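Local coordinates for lipoate-protein ligase, putative (Streptococcus pneumoniae, PDB 1VQZ), which is a putative lipoate-protein ligase, with a lipoyl protein ligase A/B catalytic-domain region and a bacterial lipoate protein ligase C-terminal region, at residues N21-I27 with W47-S52; A33-L38 with Y150-M156; N95-I99 with F110-S114. All coordinates share one frame. Residue numbers count along the deposited sequence, not the author numbering.

Contact 1: N21-I27 with W47-S52; sequences NDTAFNI and WINKPS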
ATOM      1  N   ASN A  21       9.304  -3.653 -16.080  1.00 31.13           N
ATOM      2  CA  ASN A  21       8.172  -4.360 -15.465  1.00 30.21           C
ATOM      3  C   ASN A  21       8.573  -5.305 -14.323  1.00 31.99           C
ATOM      4  O   ASN A  21       7.727  -6.086 -13.823  1.00 31.04           O
ATOM      5  CB  ASN A  21       7.371  -5.125 -16.536  1.00 27.19           C
ATOM      6  CG  ASN A  21       6.818  -4.207 -17.632  1.00 33.77           C
ATOM      7  OD1 ASN A  21       6.281  -3.121 -17.376  1.00 33.25           O
ATOM      8  ND2 ASN A  21       6.952  -4.645 -18.846  1.00 23.49           N
ATOM      9  N   ASP A  22       9.842  -5.219 -13.904  1.00 31.73           N
ATOM     10  CA  ASP A  22      10.418  -6.004 -12.811  1.00 32.07           C
ATOM     11  C   ASP A  22       9.909  -5.524 -11.455  1.00 31.82           C
ATOM     12  O   ASP A  22      10.347  -4.522 -10.921  1.00 30.45           O
ATOM     13  CB  ASP A  22      11.953  -5.935 -12.928  1.00 36.92           C
ATOM     14  CG  ASP A  22      12.730  -6.854 -11.928  1.00 39.84           C
ATOM     15  OD1 ASP A  22      12.283  -7.165 -10.818  1.00 40.18           O
ATOM     16  OD2 ASP A  22      13.892  -7.195 -12.261  1.00 56.63           O
ATOM     17  N   THR A  23       8.970  -6.279 -10.893  1.00 30.08           N
ATOM     18  CA  THR A  23       8.223  -5.820  -9.750  1.00 30.61           C
ATOM     19  C   THR A  23       9.133  -5.387  -8.596  1.00 29.72           C
ATOM     20  O   THR A  23       8.994  -4.282  -8.049  1.00 31.34           O
ATOM     21  CB  THR A  23       7.205  -6.896  -9.269  1.00 31.27           C
ATOM     22  OG1 THR A  23       6.321  -7.247 -10.341  1.00 27.92           O
ATOM     23  CG2 THR A  23       6.378  -6.376  -8.102  1.00 33.27           C
ATOM     24  N   ALA A  24      10.041  -6.252  -8.211  1.00 29.92           N
ATOM     25  CA  ALA A  24      10.915  -5.943  -7.100  1.00 31.11           C
ATOM     26  C   ALA A  24      11.817  -4.726  -7.365  1.00 31.51           C
ATOM     27  O   ALA A  24      12.018  -3.901  -6.469  1.00 31.44           O
ATOM     28  CB  ALA A  24      11.729  -7.145  -6.741  1.00 32.33           C
ATOM     29  N   PHE A  25      12.317  -4.594  -8.595  1.00 27.81           N
ATOM     30  CA  PHE A  25      13.101  -3.452  -9.004  1.00 26.05           C
ATOM     31  C   PHE A  25      12.265  -2.156  -8.912  1.00 28.79           C
ATOM     32  O   PHE A  25      12.715  -1.127  -8.377  1.00 28.59           O
ATOM     33  CB  PHE A  25      13.655  -3.637 -10.434  1.00 29.89           C
ATOM     34  CG  PHE A  25      14.327  -2.399 -10.960  1.00 28.75           C
ATOM     35  CD1 PHE A  25      15.606  -2.069 -10.543  1.00 30.36           C
ATOM     36  CD2 PHE A  25      13.645  -1.526 -11.792  1.00 29.03           C
ATOM     37  CE1 PHE A  25      16.203  -0.901 -10.988  1.00 29.74           C
ATOM     38  CE2 PHE A  25      14.222  -0.350 -12.222  1.00 30.37           C
ATOM     39  CZ  PHE A  25      15.500  -0.033 -11.805  1.00 30.14           C
ATOM     40  N   ASN A  26      11.050  -2.226  -9.431  1.00 29.52           N
ATOM     41  CA  ASN A  26      10.155  -1.078  -9.496  1.00 30.35           C
ATOM     42  C   ASN A  26       9.799  -0.539  -8.122  1.00 29.71           C
ATOM     43  O   ASN A  26       9.693   0.702  -7.908  1.00 28.99           O
ATOM     44  CB  ASN A  26       8.867  -1.436 -10.235  1.00 28.96           C
ATOM     45  CG  ASN A  26       9.040  -1.584 -11.770  1.00 30.01           C
ATOM     46  OD1 ASN A  26      10.078  -1.235 -12.367  1.00 28.90           O
ATOM     47  ND2 ASN A  26       7.986  -2.157 -12.417  1.00 26.05           N
ATOM     48  N   ILE A  27       9.545  -1.463  -7.196  1.00 29.61           N
ATOM     49  CA  ILE A  27       9.161  -1.087  -5.864  1.00 29.46           C
ATOM     50  C   ILE A  27      10.386  -0.496  -5.159  1.00 27.72           C
ATOM     51  O   ILE A  27      10.264   0.510  -4.421  1.00 27.15           O
ATOM     52  CB  ILE A  27       8.438  -2.241  -5.162  1.00 29.65           C
ATOM     53  CG1 ILE A  27       7.069  -2.460  -5.826  1.00 26.08           C
ATOM     54  CG2 ILE A  27       8.182  -1.973  -3.675  1.00 31.28           C
ATOM     55  CD1 ILE A  27       6.371  -3.674  -5.300  1.00 28.92           C
ATOM     56  N   TRP A  47       4.179   3.861 -13.507  1.00 27.31           N
ATOM     57  CA  TRP A  47       4.895   2.633 -13.799  1.00 30.71           C
ATOM     58  C   TRP A  47       4.027   1.379 -13.720  1.00 30.47           C
ATOM     59  O   TRP A  47       2.927   1.411 -13.209  1.00 34.04           O
ATOM     60  CB  TRP A  47       6.126   2.524 -12.892  1.00 30.40           C
ATOM     61  CG  TRP A  47       5.839   2.766 -11.439  1.00 31.85           C
ATOM     62  CD1 TRP A  47       5.600   3.969 -10.815  1.00 34.63           C
ATOM     63  CD2 TRP A  47       5.711   1.771 -10.453  1.00 30.04           C
ATOM     64  NE1 TRP A  47       5.381   3.773  -9.478  1.00 33.51           N
ATOM     65  CE2 TRP A  47       5.424   2.424  -9.227  1.00 36.71           C
ATOM     66  CE3 TRP A  47       5.846   0.383 -10.465  1.00 30.93           C
ATOM     67  CZ2 TRP A  47       5.264   1.718  -8.016  1.00 32.51           C
ATOM     68  CZ3 TRP A  47       5.669  -0.328  -9.241  1.00 27.45           C
ATOM     69  CH2 TRP A  47       5.419   0.359  -8.043  1.00 32.06           C
ATOM     70  N   ILE A  48       4.566   0.272 -14.261  1.00 32.02           N
ATOM     71  CA  ILE A  48       3.814  -0.932 -14.550  1.00 31.22           C
ATOM     72  C   ILE A  48       4.629  -2.162 -14.160  1.00 29.13           C
ATOM     73  O   ILE A  48       5.795  -2.328 -14.538  1.00 28.37           O
ATOM     74  CB  ILE A  48       3.365  -0.996 -16.063  1.00 32.14           C
ATOM     75  CG1 ILE A  48       2.507   0.239 -16.429  1.00 31.58           C
ATOM     76  CG2 ILE A  48       2.626  -2.293 -16.344  1.00 30.43           C
ATOM     77  CD1 ILE A  48       2.058   0.332 -17.915  1.00 32.90           C
ATOM     78  N   ASN A  49       3.986  -3.002 -13.358  1.00 31.42           N
ATOM     79  CA  ASN A  49       4.524  -4.305 -12.928  1.00 30.17           C
ATOM     80  C   ASN A  49       3.939  -5.416 -13.741  1.00 28.50           C
ATOM     81  O   ASN A  49       2.757  -5.360 -14.111  1.00 25.97           O
ATOM     82  CB  ASN A  49       4.116  -4.570 -11.492  1.00 31.31           C
ATOM     83  CG  ASN A  49       4.775  -3.621 -10.510  1.00 36.18           C
ATOM     84  OD1 ASN A  49       5.946  -3.238 -10.700  1.00 32.20           O
ATOM     85  ND2 ASN A  49       4.047  -3.305  -9.389  1.00 33.31           N
ATOM     86  N   LYS A  50       4.780  -6.415 -14.023  1.00 29.87           N
ATOM     87  CA  LYS A  50       4.359  -7.717 -14.495  1.00 30.30           C
ATOM     88  C   LYS A  50       3.404  -8.411 -13.484  1.00 28.44           C
ATOM     89  O   LYS A  50       3.333  -8.007 -12.352  1.00 32.72           O
ATOM     90  CB  LYS A  50       5.604  -8.588 -14.717  1.00 30.25           C
ATOM     91  CG  LYS A  50       6.237  -9.103 -13.420  1.00 28.57           C
ATOM     92  CD  LYS A  50       7.748  -9.457 -13.578  1.00 35.52           C
ATOM     93  CE  LYS A  50       8.008 -10.751 -14.387  1.00 38.97           C
ATOM     94  NZ  LYS A  50       7.517 -11.970 -13.709  1.00 33.41           N
ATOM     95  N   PRO A  51       2.667  -9.466 -13.906  1.00 29.48           N
ATOM     96  CA  PRO A  51       1.722 -10.131 -12.961  1.00 31.39           C
ATOM     97  C   PRO A  51       2.295 -10.411 -11.556  1.00 29.03           C
ATOM     98  O   PRO A  51       3.308 -11.150 -11.362  1.00 29.50           O
ATOM     99  CB  PRO A  51       1.318 -11.435 -13.685  1.00 31.59           C
ATOM    100  CG  PRO A  51       1.399 -11.025 -15.181  1.00 37.05           C
ATOM    101  CD  PRO A  51       2.647 -10.089 -15.239  1.00 29.68           C
ATOM    102  N   SER A  52       1.618  -9.852 -10.575  1.00 26.34           N
ATOM    103  CA  SER A  52       2.128  -9.779  -9.214  1.00 27.09           C
ATOM    104  C   SER A  52       1.013  -9.700  -8.197  1.00 28.70           C
ATOM    105  O   SER A  52      -0.011  -9.059  -8.443  1.00 29.42           O
ATOM    106  CB  SER A  52       3.031  -8.535  -9.046  1.00 28.26           C
ATOM    107  OG  SER A  52       4.149  -8.513  -9.958  1.00 30.39           O
TER

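Contact 2: A33-L38 with Y150-M156; sequences AFKHLL and YINGRIM. With EDO (1,2-ethanediol), chain N.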
ATOM      1  N   ALA A  33      13.093   6.863  -4.410  1.00 26.95           N
ATOM      2  CA  ALA A  33      12.594   8.192  -4.596  1.00 25.90           C
ATOM      3  C   ALA A  33      11.990   8.741  -3.286  1.00 27.12           C
ATOM      4  O   ALA A  33      12.311   9.864  -2.873  1.00 28.59           O
ATOM      5  CB  ALA A  33      11.592   8.216  -5.771  1.00 28.50           C
ATOM      6  N   PHE A  34      11.139   7.950  -2.616  1.00 27.73           N
ATOM      7  CA  PHE A  34      10.482   8.373  -1.379  1.00 25.77           C
ATOM      8  C   PHE A  34      11.499   8.706  -0.292  1.00 27.64           C
ATOM      9  O   PHE A  34      11.477   9.804   0.314  1.00 26.25           O
ATOM     10  CB  PHE A  34       9.603   7.230  -0.914  1.00 26.95           C
ATOM     11  CG  PHE A  34       8.773   7.510   0.319  1.00 29.22           C
ATOM     12  CD1 PHE A  34       8.302   8.804   0.622  1.00 26.54           C
ATOM     13  CD2 PHE A  34       8.347   6.429   1.118  1.00 32.98           C
ATOM     14  CE1 PHE A  34       7.460   9.031   1.737  1.00 25.57           C
ATOM     15  CE2 PHE A  34       7.522   6.647   2.221  1.00 33.69           C
ATOM     16  CZ  PHE A  34       7.085   7.957   2.530  1.00 25.44           C
ATOM     17  N   LYS A  35      12.449   7.800  -0.071  1.00 26.45           N
ATOM     18  CA  LYS A  35      13.354   7.891   1.113  1.00 27.75           C
ATOM     19  C   LYS A  35      14.745   8.475   0.891  1.00 26.60           C
ATOM     20  O   LYS A  35      15.377   8.960   1.811  1.00 26.10           O
ATOM     21  CB  LYS A  35      13.475   6.511   1.770  1.00 27.57           C
ATOM     22  CG  LYS A  35      12.171   5.972   2.258  1.00 30.55           C
ATOM     23  CD  LYS A  35      12.339   4.589   2.907  1.00 32.55           C
ATOM     24  CE  LYS A  35      10.997   4.082   3.489  1.00 39.04           C
ATOM     25  NZ  LYS A  35      11.106   2.636   4.001  1.00 32.84           N
ATOM     26  N   HIS A  36      15.189   8.460  -0.341  1.00 28.55           N
ATOM     27  CA  HIS A  36      16.581   8.791  -0.672  1.00 27.71           C
ATOM     28  C   HIS A  36      16.766  10.048  -1.514  1.00 24.86           C
ATOM     29  O   HIS A  36      17.834  10.614  -1.477  1.00 27.89           O
ATOM     30  CB  HIS A  36      17.217   7.615  -1.422  1.00 26.93           C
ATOM     31  CG  HIS A  36      17.471   6.423  -0.568  1.00 33.21           C
ATOM     32  ND1 HIS A  36      18.716   6.131  -0.056  1.00 33.82           N
ATOM     33  CD2 HIS A  36      16.648   5.424  -0.164  1.00 37.52           C
ATOM     34  CE1 HIS A  36      18.642   5.011   0.640  1.00 42.74           C
ATOM     35  NE2 HIS A  36      17.404   4.557   0.584  1.00 32.81           N
ATOM     36  N   LEU A  37      15.757  10.473  -2.283  1.00 26.72           N
ATOM     37  CA  LEU A  37      15.875  11.695  -3.093  1.00 28.38           C
ATOM     38  C   LEU A  37      15.342  12.905  -2.323  1.00 28.78           C
ATOM     39  O   LEU A  37      14.440  13.634  -2.778  1.00 27.71           O
ATOM     40  CB  LEU A  37      15.176  11.592  -4.461  1.00 30.50           C
ATOM     41  CG  LEU A  37      15.689  10.535  -5.469  1.00 30.56           C
ATOM     42  CD1 LEU A  37      14.954  10.691  -6.771  1.00 34.63           C
ATOM     43  CD2 LEU A  37      17.171  10.624  -5.725  1.00 31.61           C
ATOM     44  N   LEU A  38      15.969  13.132  -1.180  1.00 29.23           N
ATOM     45  CA  LEU A  38      15.557  14.152  -0.206  1.00 31.14           C
ATOM     46  C   LEU A  38      15.827  15.624  -0.616  1.00 30.94           C
ATOM     47  O   LEU A  38      15.328  16.534   0.030  1.00 32.11           O
ATOM     48  CB  LEU A  38      16.241  13.861   1.147  1.00 33.43           C
ATOM     49  CG  LEU A  38      15.881  12.481   1.697  1.00 35.74           C
ATOM     50  CD1 LEU A  38      16.503  12.250   3.080  1.00 36.22           C
ATOM     51  CD2 LEU A  38      14.339  12.302   1.738  1.00 34.04           C
ATOM     52  N   TYR A 150       3.874   7.607   5.402  1.00 30.76           N
ATOM     53  CA  TYR A 150       4.479   8.793   5.980  1.00 33.09           C
ATOM     54  C   TYR A 150       5.712   8.394   6.711  1.00 34.96           C
ATOM     55  O   TYR A 150       5.660   7.543   7.596  1.00 34.56           O
ATOM     56  CB  TYR A 150       3.533   9.465   6.959  1.00 33.60           C
ATOM     57  CG  TYR A 150       4.147  10.619   7.683  1.00 30.75           C
ATOM     58  CD1 TYR A 150       4.250  11.848   7.074  1.00 28.94           C
ATOM     59  CD2 TYR A 150       4.667  10.473   8.971  1.00 29.94           C
ATOM     60  CE1 TYR A 150       4.814  12.941   7.718  1.00 33.74           C
ATOM     61  CE2 TYR A 150       5.241  11.585   9.646  1.00 44.38           C
ATOM     62  CZ  TYR A 150       5.306  12.820   8.988  1.00 35.82           C
ATOM     63  OH  TYR A 150       5.844  13.936   9.586  1.00 34.73           O
ATOM     64  N   ILE A 151       6.831   8.970   6.302  1.00 37.52           N
ATOM     65  CA  ILE A 151       8.031   8.979   7.112  1.00 45.32           C
ATOM     66  C   ILE A 151       8.205  10.416   7.631  1.00 47.90           C
ATOM     67  O   ILE A 151       7.383  11.305   7.302  1.00 47.51           O
ATOM     68  CB  ILE A 151       9.259   8.590   6.305  1.00 46.45           C
ATOM     69  CG1 ILE A 151       9.620   9.729   5.320  1.00 49.27           C
ATOM     70  CG2 ILE A 151       9.039   7.208   5.686  1.00 51.30           C
ATOM     71  CD1 ILE A 151      10.694   9.348   4.201  1.00 49.12           C
ATOM     72  N   ASN A 152       9.262  10.670   8.406  1.00 48.69           N
ATOM     73  CA  ASN A 152       9.422  12.027   8.991  1.00 46.94           C
ATOM     74  C   ASN A 152       9.636  13.018   7.855  1.00 41.44           C
ATOM     75  O   ASN A 152      10.462  12.835   6.954  1.00 39.14           O
ATOM     76  CB  ASN A 152      10.506  12.144  10.089  1.00 48.48           C
ATOM     77  N   GLY A 153       8.768  14.009   7.867  1.00 39.22           N
ATOM     78  CA  GLY A 153       8.844  15.140   6.983  1.00 36.38           C
ATOM     79  C   GLY A 153       8.530  14.833   5.537  1.00 30.05           C
ATOM     80  O   GLY A 153       8.709  15.704   4.732  1.00 32.05           O
ATOM     81  N   ARG A 154       8.081  13.624   5.225  1.00 29.63           N
ATOM     82  CA  ARG A 154       7.836  13.216   3.841  1.00 31.92           C
ATOM     83  C   ARG A 154       6.650  12.253   3.654  1.00 29.16           C
ATOM     84  O   ARG A 154       6.478  11.210   4.359  1.00 28.44           O
ATOM     85  CB  ARG A 154       9.133  12.653   3.243  1.00 36.08           C
ATOM     86  CG  ARG A 154       9.088  12.392   1.802  1.00 38.84           C
ATOM     87  CD  ARG A 154      10.448  11.973   1.205  1.00 42.56           C
ATOM     88  NE  ARG A 154      11.079  13.127   0.690  1.00 43.62           N
ATOM     89  CZ  ARG A 154      11.525  13.356  -0.540  1.00 33.14           C
ATOM     90  NH1 ARG A 154      11.597  12.465  -1.504  1.00 30.83           N
ATOM     91  NH2 ARG A 154      11.985  14.571  -0.753  1.00 32.26           N
ATOM     92  N   ILE A 155       5.823  12.600   2.673  1.00 28.24           N
ATOM     93  CA  ILE A 155       4.547  11.941   2.415  1.00 26.82           C
ATOM     94  C   ILE A 155       4.549  11.276   1.060  1.00 32.16           C
ATOM     95  O   ILE A 155       4.983  11.888   0.086  1.00 31.23           O
ATOM     96  CB  ILE A 155       3.433  12.988   2.406  1.00 29.21           C
ATOM     97  CG1 ILE A 155       3.372  13.709   3.773  1.00 33.42           C
ATOM     98  CG2 ILE A 155       2.068  12.345   2.022  1.00 28.09           C
ATOM     99  CD1 ILE A 155       2.590  14.968   3.786  1.00 36.06           C
HETATM  100  N   MSE A 156       4.068  10.028   0.998  1.00 31.52           N
HETATM  101  CA  MSE A 156       3.824   9.375  -0.280  1.00 32.96           C
HETATM  102  C   MSE A 156       2.381   8.941  -0.386  1.00 30.56           C
HETATM  103  O   MSE A 156       1.856   8.271   0.487  1.00 27.46           O
HETATM  104  CB  MSE A 156       4.755   8.176  -0.498  1.00 28.92           C
HETATM  105  CG  MSE A 156       4.524   7.485  -1.821  1.00 30.71           C
HETATM  106 SE   MSE A 156       5.758   5.971  -2.173  1.00 44.10          SE
HETATM  107  CE  MSE A 156       5.191   4.811  -0.597  1.00 33.72           C
TER
HETATM  108  C1  EDO N 412      16.581   2.146   2.231  1.00 47.95           C
HETATM  109  O1  EDO N 412      15.529   3.099   2.124  1.00 44.79           O
HETATM  110  C2  EDO N 412      16.140   0.919   1.453  1.00 47.72           C
HETATM  111  O2  EDO N 412      15.156   0.178   2.168  1.00 32.47           O

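Contact 3: N95-I99 with F110-S114; sequences NYTII and FKSFS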
ATOM      1  N   ASN A  95       0.431   1.968 -12.112  1.00 29.46           N
ATOM      2  CA  ASN A  95       0.808   2.465 -10.783  1.00 29.44           C
ATOM      3  C   ASN A  95       1.186   3.931 -10.865  1.00 26.74           C
ATOM      4  O   ASN A  95       1.797   4.368 -11.830  1.00 29.77           O
ATOM      5  CB  ASN A  95       1.989   1.612 -10.231  1.00 28.27           C
ATOM      6  CG  ASN A  95       1.595   0.136 -10.036  1.00 31.57           C
ATOM      7  OD1 ASN A  95       2.122  -0.785 -10.690  1.00 38.83           O
ATOM      8  ND2 ASN A  95       0.611  -0.071  -9.214  1.00 29.47           N
ATOM      9  N   TYR A  96       0.830   4.688  -9.838  1.00 28.40           N
ATOM     10  CA  TYR A  96       1.231   6.087  -9.727  1.00 28.99           C
ATOM     11  C   TYR A  96       1.897   6.270  -8.380  1.00 31.11           C
ATOM     12  O   TYR A  96       1.556   5.570  -7.381  1.00 28.30           O
ATOM     13  CB  TYR A  96       0.041   7.080  -9.894  1.00 26.71           C
ATOM     14  CG  TYR A  96      -1.004   6.985  -8.803  1.00 31.55           C
ATOM     15  CD1 TYR A  96      -2.089   6.106  -8.902  1.00 30.06           C
ATOM     16  CD2 TYR A  96      -0.875   7.750  -7.642  1.00 32.90           C
ATOM     17  CE1 TYR A  96      -3.021   6.007  -7.862  1.00 27.81           C
ATOM     18  CE2 TYR A  96      -1.771   7.654  -6.618  1.00 37.09           C
ATOM     19  CZ  TYR A  96      -2.840   6.793  -6.715  1.00 35.20           C
ATOM     20  OH  TYR A  96      -3.711   6.770  -5.651  1.00 34.04           O
ATOM     21  N   THR A  97       2.818   7.239  -8.343  1.00 29.58           N
ATOM     22  CA  THR A  97       3.527   7.627  -7.117  1.00 29.21           C
ATOM     23  C   THR A  97       3.619   9.150  -7.010  1.00 30.07           C
ATOM     24  O   THR A  97       4.103   9.789  -7.914  1.00 27.89           O
ATOM     25  CB  THR A  97       4.936   7.097  -7.173  1.00 32.73           C
ATOM     26  OG1 THR A  97       4.885   5.683  -7.332  1.00 31.18           O
ATOM     27  CG2 THR A  97       5.704   7.449  -5.960  1.00 29.16           C
ATOM     28  N   ILE A  98       3.131   9.710  -5.909  1.00 30.60           N
ATOM     29  CA  ILE A  98       3.177  11.146  -5.621  1.00 28.75           C
ATOM     30  C   ILE A  98       3.893  11.316  -4.279  1.00 28.03           C
ATOM     31  O   ILE A  98       3.338  11.016  -3.246  1.00 29.16           O
ATOM     32  CB  ILE A  98       1.769  11.712  -5.506  1.00 29.66           C
ATOM     33  CG1 ILE A  98       0.941  11.292  -6.726  1.00 35.22           C
ATOM     34  CG2 ILE A  98       1.767  13.241  -5.382  1.00 27.89           C
ATOM     35  CD1 ILE A  98      -0.531  11.452  -6.483  1.00 38.90           C
ATOM     36  N   ILE A  99       5.112  11.833  -4.325  1.00 25.25           N
ATOM     37  CA  ILE A  99       5.935  12.110  -3.149  1.00 25.88           C
ATOM     38  C   ILE A  99       6.124  13.580  -2.914  1.00 28.93           C
ATOM     39  O   ILE A  99       6.370  14.364  -3.862  1.00 27.43           O
ATOM     40  CB  ILE A  99       7.303  11.468  -3.330  1.00 26.00           C
ATOM     41  CG1 ILE A  99       7.162   9.936  -3.357  1.00 24.36           C
ATOM     42  CG2 ILE A  99       8.272  11.914  -2.250  1.00 27.06           C
ATOM     43  CD1 ILE A  99       8.208   9.260  -4.214  1.00 29.16           C
ATOM     44  N   PHE A 110      -2.666  13.048  -3.555  1.00 34.00           N
ATOM     45  CA  PHE A 110      -3.655  12.350  -4.364  1.00 37.44           C
ATOM     46  C   PHE A 110      -4.693  13.316  -4.869  1.00 37.09           C
ATOM     47  O   PHE A 110      -5.002  13.332  -6.061  1.00 37.09           O
ATOM     48  CB  PHE A 110      -4.359  11.231  -3.575  1.00 38.36           C
ATOM     49  CG  PHE A 110      -5.300  10.401  -4.420  1.00 40.33           C
ATOM     50  CD1 PHE A 110      -4.848   9.773  -5.570  1.00 42.12           C
ATOM     51  CD2 PHE A 110      -6.633  10.259  -4.070  1.00 44.31           C
ATOM     52  CE1 PHE A 110      -5.699   9.023  -6.352  1.00 41.60           C
ATOM     53  CE2 PHE A 110      -7.496   9.504  -4.848  1.00 48.10           C
ATOM     54  CZ  PHE A 110      -7.029   8.876  -5.984  1.00 40.10           C
ATOM     55  N   LYS A 111      -5.243  14.101  -3.952  1.00 38.75           N
ATOM     56  CA  LYS A 111      -6.217  15.136  -4.306  1.00 40.90           C
ATOM     57  C   LYS A 111      -5.749  15.985  -5.478  1.00 41.02           C
ATOM     58  O   LYS A 111      -6.520  16.271  -6.371  1.00 43.65           O
ATOM     59  CB  LYS A 111      -6.482  16.057  -3.122  1.00 41.76           C
ATOM     60  CG  LYS A 111      -7.176  15.365  -1.959  1.00 49.34           C
ATOM     61  N   SER A 112      -4.490  16.402  -5.481  1.00 39.17           N
ATOM     62  CA  SER A 112      -4.025  17.257  -6.555  1.00 39.02           C
ATOM     63  C   SER A 112      -3.830  16.498  -7.878  1.00 37.64           C
ATOM     64  O   SER A 112      -4.014  17.073  -8.940  1.00 37.26           O
ATOM     65  CB  SER A 112      -2.774  18.056  -6.139  1.00 40.70           C
ATOM     66  OG  SER A 112      -1.688  17.264  -5.762  1.00 36.35           O
ATOM     67  N   PHE A 113      -3.473  15.215  -7.801  1.00 36.72           N
ATOM     68  CA  PHE A 113      -3.333  14.325  -8.986  1.00 35.03           C
ATOM     69  C   PHE A 113      -4.684  14.002  -9.612  1.00 34.55           C
ATOM     70  O   PHE A 113      -4.813  13.804 -10.828  1.00 34.65           O
ATOM     71  CB  PHE A 113      -2.631  13.043  -8.527  1.00 33.61           C
ATOM     72  CG  PHE A 113      -2.512  11.949  -9.574  1.00 35.17           C
ATOM     73  CD1 PHE A 113      -1.803  12.142 -10.742  1.00 34.74           C
ATOM     74  CD2 PHE A 113      -3.099  10.686  -9.347  1.00 34.03           C
ATOM     75  CE1 PHE A 113      -1.655  11.088 -11.686  1.00 33.32           C
ATOM     76  CE2 PHE A 113      -2.976   9.638 -10.267  1.00 38.20           C
ATOM     77  CZ  PHE A 113      -2.249   9.822 -11.443  1.00 34.01           C
ATOM     78  N   SER A 114      -5.700  13.996  -8.764  1.00 34.69           N
ATOM     79  CA  SER A 114      -7.022  13.531  -9.143  1.00 36.45           C
ATOM     80  C   SER A 114      -7.634  14.415 -10.245  1.00 35.98           C
ATOM     81  O   SER A 114      -8.362  13.931 -11.089  1.00 33.34           O
ATOM     82  CB  SER A 114      -7.910  13.528  -7.896  1.00 38.06           C
ATOM     83  OG  SER A 114      -8.388  14.847  -7.619  1.00 41.10           O
TER

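Contact 1: N21-I27 with W47-S52
Trp47, at the end of strand 42-47, points its CA-to-CB bond toward the start of helix 23-36. Its CZ3 lies 3.5 Å from Asn26 CB and its CH2 3.9 Å from Ile27 CG1, while Asn26 O sits over one ring face; NE1 is turned to another partner, Thr97 OG1. At Ile48 the backbone makes the approach: Ile48 O is 3.3 Å from Asn21 CA, with 163° at the hydrogen, a well-aligned CA-H...O contact. The two backbones are nearest at Asn49, whose CA is 4.4 Å from Asn21 CA. Asn49 OD1 accepts a hydrogen bond from Asn26 ND2 (2.9 Å, 165°), and Asn26 has further hydrogen bonds to Asn18 and Ser20.

This loop carries the chain from strand 42-47 of the large mixed sheet, which ends here, to strand 52-55 of the small three-stranded sheet, and it does so across the N-terminus of a helix in the catalytic region of the family. Asp22 is the N-cap, its OD1 accepting a weak bond from Phe25 N (3.4 Å), while its OD2 forms a salt bridge with Lys241.

Lys50 N donates to Asn21 O at 3.0 Å and a nearly linear 173°, tying the loop to the residue just before the cap. The Lys50 side chain runs past Thr23, CG 3.6 Å from OG1, and its NZ forms a salt bridge with Glu76. Beyond Pro51, Ser52 meets the first helical turn: Thr23 OG1 donates to Ser52 OG over a short 2.5 Å, and Ser52 OG in turn donates to Lys50 O at 2.6 Å.

Contact 2: A33-L38 with Y150-M156
Apolar contacts centre on Phe34, whose t rotamer carries the ring to the strands. Ile151 CD1 lies 4.2 Å from the Phe34 ring centroid, 17° off the normal, and Met156 CB lies over the opposite face, 3.7 Å from that centroid and 15° off: a CH-pi contact on each side. Met156 SE (selenomethionine), 4.5 Å from the same centroid, adds an oblique Met-aromatic contact. A separate packing contact sets Leu38 CD2 over one face of the Arg154 guanidinium, 3.5 Å from Arg154 NE.

Polar contacts fall to Arg154, which reaches the helix end. Its NH1 donates to Phe34 O (3.2 Å, 140°), though that oxygen is less surely placed; NH1 and NH2 each make a weak 3.3 Å bond to Leu37 O, and NH2 also bonds Glu40 O.

Backbone bonds Ile151 N to Arg154 O (3.0 Å) and Arg154 N to Ile151 O (3.2 Å) close a type II turn, with Gly153 at phi 70°. This is a two-residue beta hairpin, linking strands 141-151 and 154-162, packed against the C-terminal end of helix 23-36.

Contact 3: N95-I99 with F110-S114
No hydrogen bond joins these two segments; three aromatic rings and an isoleucine hold them together. The Tyr96 ring forms an offset stack with Phe113 (centroids 4.9 Å apart, planes at 30°), with Phe113 CE2 over its face and 3.6 Å from Tyr96 CG. Phe110 lies nearer to parallel, at 20°, but slid aside: its centroid is 5.7 Å from that of Tyr96, so the two rings barely overlap, although Phe110 CE1 comes within 3.6 Å of Tyr96 CZ. The hydroxyl of Tyr96 is hydrogen-bonded to Asn146. Ile98 packs beside them, its CD1 3.3 Å from Phe113 CB and 3.9 Å from Phe110 CA.

Strand alternation explains the selection: Tyr96 and Ile98 point toward the helix, whereas Asn95, Thr97 and Ile99 make no contact with it. The axes of strand 95-99 and helix 110-114 approach to 9.5 Å, their N-to-C directions 125° apart. This aromatic cluster joins a helix to one face of the mixed, largely antiparallel sheet of the lipoyl protein ligase catalytic domain, related to class II tRNA synthetases.

How the contacts relate
All three contacts belong to the lipoyl protein ligase A/B catalytic region and converge on the large mixed sheet. Contacts 1 and 2 use the two ends of helix 23-36, their centres 20 Å apart and nearest atoms about 7 Å. Contact 3 lies 18 Å from contact 1 and 14 Å from contact 2, between centres, yet touches both. Trp47 O meets Asn95 N at 2.8 Å, a probable hydrogen bond, and Ile99 CD1 packs 3.9 Å from Ala33 CB. Strand 93-101 thus faces helix 23-36 with one side and helix 110-123 with the other. Along the chain, the segments of contacts 1 and 2 alternate, contact 1 closes before contact 3 opens, and 33-38 and 150-156 bracket contact 3, so distant segments build one layered domain.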